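Local atomic coordinates of Lmo1340 protein (Listeria monocytogenes, PDB entry 4NLM), a protein that is of unknown function but is probably a surface lipoprotein built round a YqgU-like six-bladed beta propeller. Residues A[46-51]-A[60-65]; A[69-74]-A[83-88]. All blocks are in the same frame, centred on the assembly; numbering follows the deposited sequence. Where two conformers were deposited one is given.

Contact 1. Residues A[46-51]-A[60-65]; sequences EFQRVV and LLQTKK
With CG of Phe47 anti to the backbone N (chi1 174°) and Leu61 in the same first rotamer, the ring and the isobutyl group meet on one face of the sheet: Leu61 CD1 lies at the ring edge, near its plane, 3.7 Å from Phe47 CE1. On the other face Gln62 is extended, CG again anti to N (chi1 -176°), and its amide runs alongside Arg49, the amide and guanidinium planes 61° apart. The two groups are joined through a water, which donates to Gln62 OE1 at 2.7 Å and accepts only a weak bond from Arg49 NE. Gln48 points toward strand 58-65; its CB sits 3.3 Å from Gln62 O.

Gln48 is the extra residue of a classic beta bulge in the antiparallel hairpin of strands 47-55 and 58-65, the first two strands of a four-stranded sheet that has the form of a propeller blade. Gln48 N and Arg49 N both donate to Gln62 O, at 2.9 and 3.2 Å, from the same face of its carbonyl plane, while Gln62 N donates in return to Arg49 O, coming nearly head-on to the carbonyl. The bent Gln48 chain folds back over its own chain, just ahead of the strand, where NE2 donates to Glu46 O from above the carbonyl plane; that oxygen also takes Lys64 N, so two N-H groups grip it. Nearby, a second water bridges Glu46 OE2 and Thr63 OG1.

Toward the far end Val51 and Leu60 lie side by side, Val51 CB 3.8 Å from Leu60 CD2, and both touch Ile96 of strand 90-96. On the face that carries Phe47, Val50 and Leu61, all three pack on Ile356 of strand 352-357.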
ATOM      1  N   GLU A  46       1.549  20.472 -11.863  1.00 20.00           N
ATOM      2  CA  GLU A  46       2.706  20.485 -10.969  1.00 18.81           C
ATOM      3  C   GLU A  46       2.551  19.439  -9.847  1.00 16.62           C
ATOM      4  O   GLU A  46       3.487  18.763  -9.497  1.00 18.13           O
ATOM      5  CB  GLU A  46       2.866  21.867 -10.367  1.00 22.02           C
ATOM      6  CG  GLU A  46       4.053  22.005  -9.468  1.00 21.67           C
ATOM      7  CD  GLU A  46       4.339  23.419  -8.998  1.00 27.80           C
ATOM      8  OE1 GLU A  46       3.726  24.394  -9.474  1.00 29.50           O
ATOM      9  OE2 GLU A  46       5.230  23.529  -8.126  1.00 31.90           O
ATOM     10  N   PHE A  47       1.348  19.308  -9.303  1.00 16.38           N
ATOM     11  CA  PHE A  47       1.074  18.342  -8.239  1.00 13.99           C
ATOM     12  C   PHE A  47       1.150  16.966  -8.860  1.00 14.40           C
ATOM     13  O   PHE A  47       0.518  16.714  -9.878  1.00 19.77           O
ATOM     14  CB  PHE A  47      -0.327  18.592  -7.690  1.00 14.87           C
ATOM     15  CG  PHE A  47      -0.797  17.564  -6.662  1.00 13.17           C
ATOM     16  CD1 PHE A  47      -0.026  17.231  -5.543  1.00 11.51           C
ATOM     17  CD2 PHE A  47      -2.001  16.931  -6.824  1.00 14.61           C
ATOM     18  CE1 PHE A  47      -0.471  16.319  -4.638  1.00 11.47           C
ATOM     19  CE2 PHE A  47      -2.460  16.013  -5.903  1.00 13.26           C
ATOM     20  CZ  PHE A  47      -1.692  15.702  -4.809  1.00 11.82           C
ATOM     21  N   GLN A  48       1.953  16.092  -8.256  1.00 12.56           N
ATOM     22  CA  GLN A  48       2.023  14.696  -8.691  1.00 13.15           C
ATOM     23  C   GLN A  48       1.116  13.871  -7.771  1.00 13.01           C
ATOM     24  O   GLN A  48       0.146  13.268  -8.186  1.00 14.58           O
ATOM     25  CB  GLN A  48       3.464  14.185  -8.760  1.00 13.49           C
ATOM     26  CG  GLN A  48       4.336  15.049  -9.645  1.00 14.74           C
ATOM     27  CD  GLN A  48       3.820  15.066 -11.071  1.00 16.86           C
ATOM     28  OE1 GLN A  48       3.631  14.014 -11.683  1.00 21.36           O
ATOM     29  NE2 GLN A  48       3.554  16.248 -11.587  1.00 19.29           N
ATOM     30  N   ARG A  49       1.448  13.806  -6.484  1.00 11.70           N
ATOM     31  CA  ARG A  49       0.606  13.130  -5.521  1.00 10.75           C
ATOM     32  C   ARG A  49       1.091  13.380  -4.108  1.00  9.92           C
ATOM     33  O   ARG A  49       2.202  13.855  -3.890  1.00 10.27           O
ATOM     34  CB  ARG A  49       0.613  11.618  -5.745  1.00 12.19           C
ATOM     35  CG  ARG A  49       1.982  10.976  -5.491  1.00 13.63           C
ATOM     36  CD  ARG A  49       1.974   9.460  -5.595  1.00 17.94           C
ATOM     37  NE  ARG A  49       1.674   9.023  -6.945  1.00 24.41           N
ATOM     38  CZ  ARG A  49       0.492   8.584  -7.379  1.00 24.88           C
ATOM     39  NH1 ARG A  49       0.373   8.223  -8.638  1.00 34.62           N
ATOM     40  NH2 ARG A  49      -0.562   8.468  -6.568  1.00 24.99           N
ATOM     41  N   VAL A  50       0.214  13.083  -3.136  1.00  9.12           N
ATOM     42  CA  VAL A  50       0.637  12.837  -1.759  1.00  8.75           C
ATOM     43  C   VAL A  50       0.942  11.343  -1.692  1.00  8.74           C
ATOM     44  O   VAL A  50       0.122  10.511  -2.022  1.00  9.41           O
ATOM     45  CB  VAL A  50      -0.442  13.236  -0.760  1.00  8.88           C
ATOM     46  CG1 VAL A  50      -0.147  12.705   0.631  1.00  8.72           C
ATOM     47  CG2 VAL A  50      -0.557  14.756  -0.740  1.00 11.11           C
ATOM     48  N   VAL A  51       2.167  11.005  -1.247  1.00  8.67           N
ATOM     49  CA  VAL A  51       2.576   9.609  -1.251  1.00  9.20           C
ATOM     50  C   VAL A  51       1.988   8.858  -0.035  1.00  8.56           C
ATOM     51  O   VAL A  51       1.605   7.706  -0.130  1.00  9.66           O
ATOM     52  CB  VAL A  51       4.108   9.528  -1.222  1.00  9.09           C
ATOM     53  CG1 VAL A  51       4.600   8.080  -1.066  1.00 10.09           C
ATOM     54  CG2 VAL A  51       4.683  10.164  -2.473  1.00 10.45           C
ATOM     55  N   LEU A  60       3.953  13.225   2.938  1.00  9.00           N
ATOM     56  CA  LEU A  60       4.968  13.330   1.898  1.00  8.44           C
ATOM     57  C   LEU A  60       4.322  13.798   0.579  1.00  8.53           C
ATOM     58  O   LEU A  60       3.505  13.100   0.053  1.00  9.52           O
ATOM     59  CB  LEU A  60       5.676  11.981   1.716  1.00  9.20           C
ATOM     60  CG  LEU A  60       6.763  11.931   0.650  1.00  9.87           C
ATOM     61  CD1 LEU A  60       7.846  12.928   0.935  1.00 11.51           C
ATOM     62  CD2 LEU A  60       7.315  10.529   0.508  1.00 10.48           C
ATOM     63  N   LEU A  61       4.727  14.985   0.177  1.00  8.83           N
ATOM     64  CA  LEU A  61       4.213  15.658  -1.023  1.00  9.61           C
ATOM     65  C   LEU A  61       5.208  15.579  -2.150  1.00  9.88           C
ATOM     66  O   LEU A  61       6.362  15.939  -1.997  1.00 10.79           O
ATOM     67  CB  LEU A  61       3.955  17.123  -0.669  1.00 10.63           C
ATOM     68  CG  LEU A  61       3.519  18.020  -1.797  1.00 10.91           C
ATOM     69  CD1 LEU A  61       2.199  17.598  -2.444  1.00 12.76           C
ATOM     70  CD2 LEU A  61       3.454  19.478  -1.360  1.00 13.93           C
ATOM     71  N   GLN A  62       4.723  15.148  -3.311  1.00  9.71           N
ATOM     72  CA  GLN A  62       5.516  15.043  -4.545  1.00  9.55           C
ATOM     73  C   GLN A  62       4.952  15.995  -5.597  1.00 10.78           C
ATOM     74  O   GLN A  62       3.777  15.933  -5.952  1.00 11.08           O
ATOM     75  CB  GLN A  62       5.470  13.616  -5.048  1.00 10.12           C
ATOM     76  CG  GLN A  62       6.346  13.365  -6.280  1.00  9.97           C
ATOM     77  CD  GLN A  62       6.165  11.981  -6.819  1.00 10.53           C
ATOM     78  OE1 GLN A  62       5.852  11.053  -6.072  1.00 12.55           O
ATOM     79  NE2 GLN A  62       6.423  11.810  -8.109  1.00 12.83           N
ATOM     80  N   THR A  63       5.828  16.876  -6.068  1.00 11.31           N
ATOM     81  CA  THR A  63       5.489  17.844  -7.119  1.00 11.83           C
ATOM     82  C   THR A  63       6.626  17.811  -8.142  1.00 11.52           C
ATOM     83  O   THR A  63       7.696  17.243  -7.895  1.00 12.24           O
ATOM     84  CB  THR A  63       5.367  19.258  -6.558  1.00 13.92           C
ATOM     85  OG1 THR A  63       6.585  19.669  -5.927  1.00 16.40           O
ATOM     86  CG2 THR A  63       4.213  19.389  -5.568  1.00 13.40           C
ATOM     87  N   LYS A  64       6.384  18.416  -9.301  1.00 13.19           N
ATOM     88  CA  LYS A  64       7.390  18.442 -10.368  1.00 13.33           C
ATOM     89  C   LYS A  64       7.292  19.730 -11.151  1.00 14.87           C
ATOM     90  O   LYS A  64       6.193  20.166 -11.547  1.00 18.11           O
ATOM     91  CB  LYS A  64       7.211  17.257 -11.333  1.00 15.04           C
ATOM     92  CG  LYS A  64       8.297  17.171 -12.400  1.00 15.46           C
ATOM     93  CD  LYS A  64       8.146  15.950 -13.281  1.00 22.10           C
ATOM     94  CE  LYS A  64       9.193  15.950 -14.383  1.00 31.12           C
ATOM     95  NZ  LYS A  64       8.957  14.859 -15.368  1.00 45.68           N
ATOM     96  N   LYS A  65       8.445  20.341 -11.384  0.50 17.37           N
ATOM     97  CA  LYS A  65       8.523  21.581 -12.127  0.50 20.82           C
ATOM     98  C   LYS A  65       9.861  21.685 -12.830  0.50 18.52           C
ATOM     99  O   LYS A  65      10.908  21.391 -12.248  0.50 17.92           O
ATOM    100  CB  LYS A  65       8.343  22.769 -11.193  0.50 23.46           C
ATOM    101  CG  LYS A  65       8.457  24.109 -11.898  0.50 26.96           C
ATOM    102  CD  LYS A  65       8.272  25.251 -10.922  0.50 31.31           C
ATOM    103  CE  LYS A  65       8.528  26.605 -11.555  0.50 34.24           C
ATOM    104  NZ  LYS A  65       8.429  27.699 -10.547  0.50 48.38           N
TER
HETATM  105  O   HOH W   1       7.367  21.887  -7.641  1.00 33.23           O
HETATM  106  O   HOH W   2       4.985   8.699  -7.016  1.00 23.41           O

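Contact 2. Residues A[69-74]-A[83-88]; sequences TYFEEL and PIFNTK
Tyr70 and Asn86 lie side by side and point the same way, with ring and amide planes 50° apart. Asn86 CB makes the contact, 3.7 Å from Tyr70 CD2 and oblique to the ring. On the other face of the sheet Phe71 and Phe85 meet more loosely: Phe71 CD2 comes near the plane of the Phe85 ring at its edge, 4.3 Å from Phe85 CD2. Phe71 places CG beside its backbone N (chi1 -66°), whereas Phe85 places its own anti to N (chi1 -177°), and the two rings diverge from a directly paired backbone. The edge of the Phe71 ring also rests near Phe85 O, which accepts from Phe71 N at 2.9 Å.

Ile84 is the additional residue of a classic beta bulge. Its N donates to Phe71 O at 2.9 Å, and Phe85 N adds a weak bond to the same oxygen. Its CB is thereby directed toward strand 68-75, and CD1 presses on the backbone between Glu72 and Glu73, 3.5 Å from Glu73 N. At the other end Thr69 and Thr87 exchange two backbone hydrogen bonds, and a water accepting from Thr69 OG1 at 2.7 Å donates to Thr87 O.

Strand 81-87 is one of the two edge strands of the four-stranded sheet, and strand 68-75 lies between it and strand 58-65. Glu73 reaches both neighbours, through a salt bridge with Arg82 and a hydrogen bond to Ser58 OG. Across the face that carries Thr69 and Phe71 runs strand 90-96 of the next sheet, with Ile91 against Thr69 and Val94 against Phe71.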
ATOM      1  N   THR A  69      11.677  16.730  -9.862  1.00 12.04           N
ATOM      2  CA  THR A  69      10.684  16.245  -8.921  1.00 12.56           C
ATOM      3  C   THR A  69      11.159  16.623  -7.541  1.00 12.00           C
ATOM      4  O   THR A  69      12.313  16.349  -7.164  1.00 12.68           O
ATOM      5  CB  THR A  69      10.486  14.732  -9.035  1.00 12.22           C
ATOM      6  OG1 THR A  69       9.949  14.396 -10.311  1.00 13.50           O
ATOM      7  CG2 THR A  69       9.536  14.233  -7.978  1.00 12.64           C
ATOM      8  N   TYR A  70      10.244  17.213  -6.782  1.00 10.96           N
ATOM      9  CA  TYR A  70      10.487  17.621  -5.420  1.00 12.66           C
ATOM     10  C   TYR A  70       9.682  16.799  -4.429  1.00 11.26           C
ATOM     11  O   TYR A  70       8.497  16.563  -4.621  1.00 12.11           O
ATOM     12  CB  TYR A  70      10.140  19.105  -5.213  1.00 13.71           C
ATOM     13  CG  TYR A  70      10.970  20.036  -6.056  1.00 12.41           C
ATOM     14  CD1 TYR A  70      10.563  20.407  -7.326  1.00 14.39           C
ATOM     15  CD2 TYR A  70      12.158  20.549  -5.587  1.00 15.36           C
ATOM     16  CE1 TYR A  70      11.318  21.255  -8.106  1.00 17.43           C
ATOM     17  CE2 TYR A  70      12.935  21.391  -6.379  1.00 16.85           C
ATOM     18  CZ  TYR A  70      12.499  21.747  -7.628  1.00 17.58           C
ATOM     19  OH  TYR A  70      13.276  22.579  -8.414  1.00 20.64           O
ATOM     20  N   PHE A  71      10.342  16.382  -3.350  1.00 11.39           N
ATOM     21  CA  PHE A  71       9.704  15.697  -2.226  1.00 11.31           C
ATOM     22  C   PHE A  71       9.799  16.608  -1.018  1.00 11.21           C
ATOM     23  O   PHE A  71      10.874  17.080  -0.670  1.00 12.35           O
ATOM     24  CB  PHE A  71      10.360  14.335  -1.958  1.00 11.28           C
ATOM     25  CG  PHE A  71      10.137  13.375  -3.071  1.00 12.03           C
ATOM     26  CD1 PHE A  71       8.963  12.676  -3.150  1.00 11.61           C
ATOM     27  CD2 PHE A  71      11.087  13.183  -4.050  1.00 12.45           C
ATOM     28  CE1 PHE A  71       8.721  11.805  -4.166  1.00 12.30           C
ATOM     29  CE2 PHE A  71      10.848  12.310  -5.094  1.00 13.13           C
ATOM     30  CZ  PHE A  71       9.665  11.624  -5.158  1.00 12.43           C
ATOM     31  N   GLU A  72       8.643  16.857  -0.410  1.00 11.64           N
ATOM     32  CA  GLU A  72       8.539  17.724   0.749  1.00 11.83           C
ATOM     33  C   GLU A  72       7.682  17.093   1.840  1.00 11.16           C
ATOM     34  O   GLU A  72       6.773  16.308   1.550  1.00 11.13           O
ATOM     35  CB  GLU A  72       7.869  19.061   0.347  1.00 13.57           C
ATOM     36  CG  GLU A  72       8.658  19.923  -0.627  1.00 15.75           C
ATOM     37  CD  GLU A  72       7.849  21.079  -1.173  1.00 15.89           C
ATOM     38  OE1 GLU A  72       6.792  20.806  -1.744  1.00 20.45           O
ATOM     39  OE2 GLU A  72       8.294  22.234  -1.044  1.00 20.98           O
ATOM     40  N   GLU A  73       7.968  17.488   3.087  1.00 11.44           N
ATOM     41  CA  GLU A  73       7.041  17.197   4.179  1.00 11.13           C
ATOM     42  C   GLU A  73       6.076  18.374   4.246  1.00 13.43           C
ATOM     43  O   GLU A  73       6.514  19.499   4.319  1.00 16.32           O
ATOM     44  CB  GLU A  73       7.782  17.007   5.484  1.00 11.98           C
ATOM     45  CG  GLU A  73       6.854  16.713   6.667  1.00 13.20           C
ATOM     46  CD  GLU A  73       7.594  16.280   7.886  1.00 15.84           C
ATOM     47  OE1 GLU A  73       8.787  16.600   7.950  1.00 22.19           O
ATOM     48  OE2 GLU A  73       6.972  15.661   8.782  1.00 19.40           O
ATOM     49  N   LEU A  74       4.780  18.087   4.236  1.00 11.13           N
ATOM     50  CA  LEU A  74       3.724  19.095   4.281  1.00 11.30           C
ATOM     51  C   LEU A  74       2.907  18.907   5.545  1.00 11.34           C
ATOM     52  O   LEU A  74       2.370  17.840   5.761  1.00 11.80           O
ATOM     53  CB  LEU A  74       2.816  18.949   3.073  1.00 11.87           C
ATOM     54  CG  LEU A  74       1.532  19.799   3.128  1.00 12.27           C
ATOM     55  CD1 LEU A  74       1.830  21.286   3.073  1.00 13.73           C
ATOM     56  CD2 LEU A  74       0.599  19.396   2.012  1.00 12.61           C
ATOM     57  N   PRO A  83      11.682  20.877   2.622  1.00 14.47           N
ATOM     58  CA  PRO A  83      12.272  20.116   1.528  1.00 14.56           C
ATOM     59  C   PRO A  83      12.998  18.889   2.026  1.00 14.45           C
ATOM     60  O   PRO A  83      13.719  18.989   2.997  1.00 17.24           O
ATOM     61  CB  PRO A  83      13.267  21.094   0.907  1.00 18.25           C
ATOM     62  CG  PRO A  83      13.654  21.990   2.025  1.00 18.48           C
ATOM     63  CD  PRO A  83      12.461  22.085   2.940  1.00 17.79           C
ATOM     64  N   ILE A  84      12.805  17.754   1.369  1.00 13.37           N
ATOM     65  CA  ILE A  84      13.501  16.538   1.690  1.00 15.05           C
ATOM     66  C   ILE A  84      14.546  16.171   0.637  1.00 13.17           C
ATOM     67  O   ILE A  84      15.714  16.033   0.930  1.00 17.74           O
ATOM     68  CB  ILE A  84      12.516  15.362   1.859  1.00 12.84           C
ATOM     69  CG1 ILE A  84      11.485  15.688   2.958  1.00 14.28           C
ATOM     70  CG2 ILE A  84      13.274  14.087   2.229  1.00 15.87           C
ATOM     71  CD1 ILE A  84      10.261  14.807   2.918  1.00 15.80           C
ATOM     72  N   PHE A  85      14.129  16.053  -0.619  1.00 13.48           N
ATOM     73  CA  PHE A  85      14.980  15.555  -1.712  1.00 15.50           C
ATOM     74  C   PHE A  85      14.408  15.990  -3.030  1.00 13.65           C
ATOM     75  O   PHE A  85      13.196  16.170  -3.157  1.00 13.70           O
ATOM     76  CB  PHE A  85      15.013  13.975  -1.644  1.00 17.11           C
ATOM     77  CG  PHE A  85      15.888  13.291  -2.636  1.00 17.23           C
ATOM     78  CD1 PHE A  85      17.192  12.997  -2.307  1.00 19.39           C
ATOM     79  CD2 PHE A  85      15.394  12.843  -3.849  1.00 18.97           C
ATOM     80  CE1 PHE A  85      18.022  12.321  -3.202  1.00 20.68           C
ATOM     81  CE2 PHE A  85      16.207  12.170  -4.749  1.00 22.37           C
ATOM     82  CZ  PHE A  85      17.527  11.917  -4.423  1.00 22.13           C
ATOM     83  N   ASN A  86      15.268  16.139  -4.018  1.00 12.75           N
ATOM     84  CA  ASN A  86      14.792  16.414  -5.360  1.00 13.62           C
ATOM     85  C   ASN A  86      15.650  15.651  -6.377  1.00 13.67           C
ATOM     86  O   ASN A  86      16.799  15.297  -6.091  1.00 15.51           O
ATOM     87  CB  ASN A  86      14.734  17.919  -5.643  1.00 14.97           C
ATOM     88  CG  ASN A  86      16.098  18.567  -5.697  1.00 17.76           C
ATOM     89  OD1 ASN A  86      16.842  18.432  -6.685  1.00 20.18           O
ATOM     90  ND2 ASN A  86      16.400  19.341  -4.688  1.00 20.25           N
ATOM     91  N   THR A  87      15.097  15.431  -7.576  1.00 13.45           N
ATOM     92  CA  THR A  87      15.801  14.685  -8.603  1.00 14.09           C
ATOM     93  C   THR A  87      15.248  14.974  -9.972  1.00 14.89           C
ATOM     94  O   THR A  87      14.067  15.295 -10.129  1.00 14.68           O
ATOM     95  CB  THR A  87      15.719  13.160  -8.359  1.00 15.67           C
ATOM     96  OG1 THR A  87      16.483  12.461  -9.340  1.00 17.30           O
ATOM     97  CG2 THR A  87      14.304  12.644  -8.366  1.00 17.53           C
ATOM     98  N   LYS A  88      16.111  14.852 -10.983  1.00 14.62           N
ATOM     99  CA  LYS A  88      15.674  14.960 -12.376  1.00 14.96           C
ATOM    100  C   LYS A  88      15.390  13.583 -12.981  1.00 15.16           C
ATOM    101  O   LYS A  88      14.954  13.480 -14.127  1.00 17.30           O
ATOM    102  CB  LYS A  88      16.728  15.679 -13.200  1.00 19.45           C
ATOM    103  CG  LYS A  88      16.853  17.134 -12.800  1.00 25.06           C
ATOM    104  CD  LYS A  88      17.770  17.905 -13.718  1.00 27.13           C
ATOM    105  CE  LYS A  88      17.592  19.404 -13.544  1.00 32.08           C
ATOM    106  NZ  LYS A  88      16.284  19.881 -14.079  1.00 39.66           N
TER
HETATM  107  O   HOH W   3      11.956  14.016 -12.074  1.00 22.49           O

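From the N terminus, strand 47-55 turns back into strand 58-65, and contact 1 closes this first hairpin. The chain then turns again into strand 68-75, and contact 2 closes the hairpin with strand 81-87. The two contacts follow in series, neither nesting nor crossing, and their centres are about 8 Å apart. Between them strands 58-65 and 68-75 are direct neighbours: Thr63 O and Tyr70 N, and Leu61 N and Glu72 O, are probably hydrogen-bonded, while Gln62 OE1 packs on Phe71 CE1. Together they make one four-stranded antiparallel sheet, with strand 352-357 packed on one face at its first two strands and strand 90-96 on the other.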